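Local coordinates for bifunctional protein PutA (Bdellovibrio bacteriovorus, PDB 5UR2) that probably catalyses the NAD-dependent oxidation of L-glutamate gamma-semialdehyde to L-glutamate, the second step of proline breakdown, and also carries a flavin-dependent proline dehydrogenase domain, at residues Ala684-Gln688 with Gly689-Phe693. Numbering follows the deposited sequence.
Sequences AGFPQ and GVINF
Val690 folds back on Pro687 and Phe686 across a type II beta turn, Pro687-Gln688-Gly689-Val690, and so illustrates how a helix-to-strand connection can combine a backbone reversal with a small apolar cluster. The turn is closed by Val690 N donating to Pro687 O over 3.1 Å, nearly straight at 164°. Gly689 fills the third position with a positive phi of 87°, where a side chain would be pressed against Gln688 O.

The two methyls of Val690 divide the work. With CG1 anti to the backbone N (chi1 174°), CG2 lies beside that nitrogen and reaches back over the proline ring, 3.8 Å from Pro687 CD. CG1 meets Phe686 at the ring edge, close to its plane, with 4.3 Å between CG1 and Phe686 CD2. Ile691 instead comes over a face: its terminal methyl CD1 makes a CH-pi contact 4.1 Å from the Phe686 centroid, displaced toward the rim on the CD2 side.

Polar groups add a second layer. A water 2.6 Å from Pro687 O accepts a hydrogen bond from Ile691 N, linking the turn to the strand's first residue. Beyond it, Asn692 ND2 donates to Gly689 O at 2.9 Å, from above the carbonyl plane, and also to Val662 O.

Phe686 follows the Schellman motif at Gly685 that ends helix 671-684, and packs on Ile681 of that helix and Leu560 of helix 554-570. Trp549 of helix 532-549 touches Pro687 and Val690, while strand 691-693 runs parallel to strand 661-665, completing a beta-alpha-beta crossover in the Rossmann-type aldehyde dehydrogenase domain.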
# COMPACT_ATOMS: atom_id res chain seq x y z
N ALA B 684 -24.35 9.53 16.45
CA ALA B 684 -23.94 8.38 15.65
C ALA B 684 -23.77 7.13 16.51
O ALA B 684 -23.89 6.01 16.00
CB ALA B 684 -22.65 8.70 14.91
N GLY B 685 -23.49 7.30 17.80
CA GLY B 685 -23.43 6.21 18.75
C GLY B 685 -22.05 5.80 19.23
O GLY B 685 -21.89 4.67 19.69
N PHE B 686 -21.05 6.68 19.13
CA PHE B 686 -19.74 6.33 19.65
C PHE B 686 -19.83 6.14 21.16
O PHE B 686 -20.36 7.01 21.86
CB PHE B 686 -18.72 7.41 19.28
CG PHE B 686 -18.30 7.37 17.83
CD1 PHE B 686 -19.08 7.98 16.86
CD2 PHE B 686 -17.14 6.73 17.44
CE1 PHE B 686 -18.71 7.94 15.53
CE2 PHE B 686 -16.76 6.69 16.12
CZ PHE B 686 -17.55 7.29 15.15
N PRO B 687 -19.31 5.04 21.71
CA PRO B 687 -19.43 4.78 23.15
C PRO B 687 -18.75 5.87 23.97
O PRO B 687 -17.82 6.55 23.52
CB PRO B 687 -18.71 3.44 23.34
CG PRO B 687 -18.62 2.83 22.02
CD PRO B 687 -18.56 3.98 21.02
N GLN B 688 -19.22 6.01 25.21
CA GLN B 688 -18.68 7.04 26.08
C GLN B 688 -17.17 6.90 26.21
O GLN B 688 -16.63 5.80 26.38
CB GLN B 688 -19.33 6.94 27.46
CG GLN B 688 -19.05 5.66 28.18
CD GLN B 688 -19.56 5.67 29.60
OE1 GLN B 688 -20.67 6.13 29.87
NE2 GLN B 688 -18.74 5.18 30.53
N GLY B 689 -16.48 8.04 26.13
CA GLY B 689 -15.04 8.10 26.31
C GLY B 689 -14.22 7.84 25.06
O GLY B 689 -13.02 8.15 25.06
N VAL B 690 -14.81 7.28 24.00
CA VAL B 690 -14.04 7.03 22.78
C VAL B 690 -13.58 8.35 22.17
O VAL B 690 -12.43 8.50 21.75
CB VAL B 690 -14.86 6.19 21.78
CG1 VAL B 690 -14.13 6.04 20.43
CG2 VAL B 690 -15.15 4.79 22.39
N ILE B 691 -14.46 9.35 22.18
CA ILE B 691 -14.15 10.70 21.71
C ILE B 691 -14.57 11.68 22.80
O ILE B 691 -15.70 11.61 23.29
CB ILE B 691 -14.85 11.00 20.37
CG1 ILE B 691 -14.28 10.08 19.28
CG2 ILE B 691 -14.67 12.44 19.96
CD1 ILE B 691 -15.14 9.96 18.04
N ASN B 692 -13.66 12.55 23.22
CA ASN B 692 -13.95 13.52 24.26
C ASN B 692 -13.74 14.94 23.74
O ASN B 692 -12.81 15.20 22.97
CB ASN B 692 -13.10 13.28 25.51
CG ASN B 692 -13.27 11.87 26.04
OD1 ASN B 692 -14.16 11.60 26.85
ND2 ASN B 692 -12.46 10.94 25.53
N PHE B 693 -14.61 15.85 24.17
CA PHE B 693 -14.71 17.21 23.66
C PHE B 693 -14.19 18.17 24.72
O PHE B 693 -14.85 18.38 25.75
CB PHE B 693 -16.15 17.52 23.30
CG PHE B 693 -16.35 18.89 22.72
CD1 PHE B 693 -15.81 19.24 21.49
CD2 PHE B 693 -17.15 19.82 23.38
CE1 PHE B 693 -16.04 20.49 20.94
CE2 PHE B 693 -17.39 21.07 22.84
CZ PHE B 693 -16.84 21.41 21.63
O HOH W 1 -17.37 8.91 22.47